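Nudix hydrolase DR_0079 (Deinococcus radiodurans, PDB 2O5F) hydrolyses nucleoside di- and triphosphates to monophosphates with magnesium as cofactor, preferring CDP and CTP. Local coordinates at residues Pro61-Gly69 with Arg148-Leu159. Sequence-based numbering, arbitrary orientation.
Sequences PNALDVSVG and RIAAGEAAKGDL
L64 and A155 meet backbone to backbone in a single beta bridge. L64 N donates to A154 O at 2.9 Å, reaching it from above the carbonyl plane. K156 N returns a bond to L64 O at 2.8 Å, nearly straight along the carbonyl (170° at O). The packed side lies around L64 and L159. The CD2 branch of L159 sits against L64 CB at 3.8 Å. Its CD1 branch reaches V66 CG1, and these two side chains run past each other in opposite directions. L64 CG stands beside its own backbone N (chi1 -62°), and L64 CD1 meets I149 CD1 at 3.6 Å. L64 CD2 touches R148 NH2, a nitrogen salt-bridged to E138.

The solvent side is looser at N62, A63 and A154. A63 CB rests on A154 CB at 3.9 Å, and a water donates to A154 O and, weakly, to N62 O. The exposed K156 bends at chi2 and chi4 over the carboxylate of buried D65. K156 NZ forms a salt bridge with D65 OD2 at 2.8 Å, from well above the carboxylate plane.

The contact joins the loop leading into strand 68-71, whose G69 opens the Nudix box, to the end of helix 142-151, the linker after it and the start of helix 159-166. L64 also packs on strand 48-52, while V66 and L159 reach F40 of strand 35-42.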
loop_
_atom_site.group_PDB
_atom_site.type_symbol
_atom_site.label_atom_id
_atom_site.label_comp_id
_atom_site.label_asym_id
_atom_site.label_seq_id
_atom_site.Cartn_x
_atom_site.Cartn_y
_atom_site.Cartn_z
ATOM N N PRO A 61 -1.073 5.154 15.808
ATOM C CA PRO A 61 -0.693 4.099 14.848
ATOM C C PRO A 61 -0.495 2.764 15.550
ATOM O O PRO A 61 0.603 2.461 16.016
ATOM C CB PRO A 61 0.602 4.549 14.186
ATOM C CG PRO A 61 1.215 5.386 15.294
ATOM C CD PRO A 61 0.027 6.125 15.936
ATOM N N ASN A 62 -1.556 1.969 15.638
ATOM C CA ASN A 62 -1.442 0.677 16.286
ATOM C C ASN A 62 -1.949 -0.493 15.438
ATOM O O ASN A 62 -1.981 -1.626 15.904
ATOM C CB ASN A 62 -2.138 0.723 17.653
ATOM C CG ASN A 62 -1.430 1.658 18.633
ATOM O OD1 ASN A 62 -1.334 2.865 18.403
ATOM N ND2 ASN A 62 -0.917 1.097 19.722
ATOM N N ALA A 63 -2.314 -0.221 14.185
ATOM C CA ALA A 63 -2.788 -1.270 13.284
ATOM C C ALA A 63 -1.717 -1.673 12.271
ATOM O O ALA A 63 -0.964 -0.830 11.781
ATOM C CB ALA A 63 -4.039 -0.806 12.545
ATOM N N LEU A 64 -1.650 -2.970 11.974
ATOM C CA LEU A 64 -0.702 -3.500 10.993
ATOM C C LEU A 64 -1.103 -2.956 9.625
ATOM O O LEU A 64 -2.288 -2.789 9.346
ATOM C CB LEU A 64 -0.783 -5.026 10.969
ATOM C CG LEU A 64 -0.411 -5.735 12.271
ATOM C CD1 LEU A 64 -0.943 -7.160 12.267
ATOM C CD2 LEU A 64 1.098 -5.703 12.437
ATOM N N ASP A 65 -0.127 -2.705 8.759
ATOM C CA ASP A 65 -0.435 -2.175 7.435
ATOM C C ASP A 65 0.617 -2.595 6.416
ATOM O O ASP A 65 1.583 -3.271 6.761
ATOM C CB ASP A 65 -0.500 -0.647 7.516
ATOM C CG ASP A 65 -1.141 -0.011 6.292
ATOM O OD1 ASP A 65 -1.756 -0.736 5.482
ATOM O OD2 ASP A 65 -1.034 1.224 6.158
ATOM N N VAL A 66 0.421 -2.208 5.158
ATOM C CA VAL A 66 1.400 -2.520 4.121
ATOM C C VAL A 66 2.637 -1.684 4.445
ATOM O O VAL A 66 2.557 -0.691 5.181
ATOM C CB VAL A 66 0.905 -2.116 2.695
ATOM C CG1 VAL A 66 -0.239 -3.015 2.252
ATOM C CG2 VAL A 66 0.452 -0.653 2.699
ATOM N N SER A 67 3.780 -2.072 3.885
ATOM C CA SER A 67 5.030 -1.347 4.111
ATOM C C SER A 67 4.917 0.117 3.686
ATOM O O SER A 67 5.356 1.019 4.405
ATOM C CB SER A 67 6.167 -2.001 3.322
ATOM O OG SER A 67 6.257 -3.399 3.608
ATOM N N VAL A 68 4.338 0.334 2.508
ATOM C CA VAL A 68 4.163 1.679 1.942
ATOM C C VAL A 68 2.793 1.734 1.277
ATOM O O VAL A 68 2.453 0.861 0.486
ATOM C CB VAL A 68 5.193 1.980 0.825
ATOM C CG1 VAL A 68 5.174 3.464 0.500
ATOM C CG2 VAL A 68 6.571 1.520 1.233
ATOM N N GLY A 69 2.006 2.761 1.578
ATOM C CA GLY A 69 0.701 2.847 0.950
ATOM C C GLY A 69 0.060 4.214 1.030
ATOM O O GLY A 69 0.234 4.931 2.012
ATOM N N ARG A 148 -1.977 -13.451 12.704
ATOM C CA ARG A 148 -2.334 -12.362 13.616
ATOM C C ARG A 148 -3.655 -11.721 13.195
ATOM O O ARG A 148 -4.503 -11.430 14.036
ATOM C CB ARG A 148 -1.261 -11.271 13.626
ATOM C CG ARG A 148 0.077 -11.639 14.265
ATOM C CD ARG A 148 0.961 -10.391 14.330
ATOM N NE ARG A 148 2.302 -10.666 14.837
ATOM C CZ ARG A 148 3.213 -9.729 15.076
ATOM N NH1 ARG A 148 4.415 -10.071 15.528
ATOM N NH2 ARG A 148 2.920 -8.446 14.865
ATOM N N ILE A 149 -3.820 -11.483 11.894
ATOM C CA ILE A 149 -5.048 -10.876 11.385
ATOM C C ILE A 149 -6.231 -11.789 11.691
ATOM O O ILE A 149 -7.278 -11.328 12.145
ATOM C CB ILE A 149 -5.000 -10.653 9.851
ATOM C CG1 ILE A 149 -3.700 -9.945 9.451
ATOM C CG2 ILE A 149 -6.203 -9.824 9.409
ATOM C CD1 ILE A 149 -3.421 -8.683 10.197
ATOM N N ALA A 150 -6.061 -13.079 11.425
ATOM C CA ALA A 150 -7.101 -14.073 11.674
ATOM C C ALA A 150 -7.503 -14.074 13.155
ATOM O O ALA A 150 -8.674 -14.270 13.495
ATOM C CB ALA A 150 -6.604 -15.462 11.254
ATOM N N ALA A 151 -6.529 -13.836 14.028
ATOM C CA ALA A 151 -6.759 -13.806 15.474
ATOM C C ALA A 151 -7.551 -12.584 15.930
ATOM O O ALA A 151 -8.179 -12.604 16.985
ATOM C CB ALA A 151 -5.425 -13.848 16.204
ATOM N N GLY A 152 -7.512 -11.522 15.137
ATOM C CA GLY A 152 -8.228 -10.316 15.503
ATOM C C GLY A 152 -7.351 -9.102 15.752
ATOM O O GLY A 152 -7.856 -8.036 16.078
ATOM N N GLU A 153 -6.037 -9.247 15.610
ATOM C CA GLU A 153 -5.142 -8.105 15.828
ATOM C C GLU A 153 -5.463 -7.021 14.789
ATOM O O GLU A 153 -5.783 -7.333 13.642
ATOM C CB GLU A 153 -3.676 -8.551 15.733
ATOM C CG GLU A 153 -3.275 -9.536 16.848
ATOM C CD GLU A 153 -1.770 -9.560 17.101
ATOM O OE1 GLU A 153 -1.174 -8.477 17.312
ATOM O OE2 GLU A 153 -1.181 -10.661 17.125
ATOM N N ALA A 154 -5.389 -5.757 15.200
ATOM C CA ALA A 154 -5.712 -4.621 14.329
ATOM C C ALA A 154 -4.886 -4.554 13.048
ATOM O O ALA A 154 -3.663 -4.663 13.086
ATOM C CB ALA A 154 -5.561 -3.317 15.115
ATOM N N ALA A 155 -5.564 -4.360 11.918
ATOM C CA ALA A 155 -4.894 -4.282 10.627
ATOM C C ALA A 155 -5.725 -3.540 9.593
ATOM O O ALA A 155 -6.949 -3.577 9.637
ATOM C CB ALA A 155 -4.605 -5.679 10.117
ATOM N N LYS A 156 -5.051 -2.872 8.664
ATOM C CA LYS A 156 -5.749 -2.172 7.593
ATOM C C LYS A 156 -6.645 -3.170 6.883
ATOM O O LYS A 156 -6.261 -4.322 6.678
ATOM C CB LYS A 156 -4.753 -1.575 6.605
ATOM C CG LYS A 156 -4.142 -0.300 7.106
ATOM C CD LYS A 156 -5.204 0.780 7.219
ATOM C CE LYS A 156 -4.617 2.050 7.784
ATOM N NZ LYS A 156 -3.420 2.489 7.010
ATOM N N GLY A 157 -7.830 -2.714 6.497
ATOM C CA GLY A 157 -8.797 -3.578 5.849
ATOM C C GLY A 157 -8.399 -4.412 4.647
ATOM O O GLY A 157 -8.998 -5.463 4.417
ATOM N N ASP A 158 -7.416 -3.973 3.865
ATOM C CA ASP A 158 -7.022 -4.756 2.692
ATOM C C ASP A 158 -5.695 -5.484 2.817
ATOM O O ASP A 158 -5.256 -6.139 1.871
ATOM C CB ASP A 158 -6.978 -3.879 1.440
ATOM C CG ASP A 158 -8.345 -3.346 1.048
ATOM O OD1 ASP A 158 -9.363 -4.033 1.294
ATOM O OD2 ASP A 158 -8.385 -2.249 0.466
ATOM N N LEU A 159 -5.061 -5.382 3.978
ATOM C CA LEU A 159 -3.769 -6.024 4.177
ATOM C C LEU A 159 -3.805 -7.534 3.967
ATOM O O LEU A 159 -3.028 -8.059 3.182
ATOM C CB LEU A 159 -3.230 -5.699 5.572
ATOM C CG LEU A 159 -1.871 -6.306 5.926
ATOM C CD1 LEU A 159 -0.824 -5.917 4.879
ATOM C CD2 LEU A 159 -1.455 -5.820 7.307
HETATM O O HOH W 1 -1.989 -4.967 15.311
#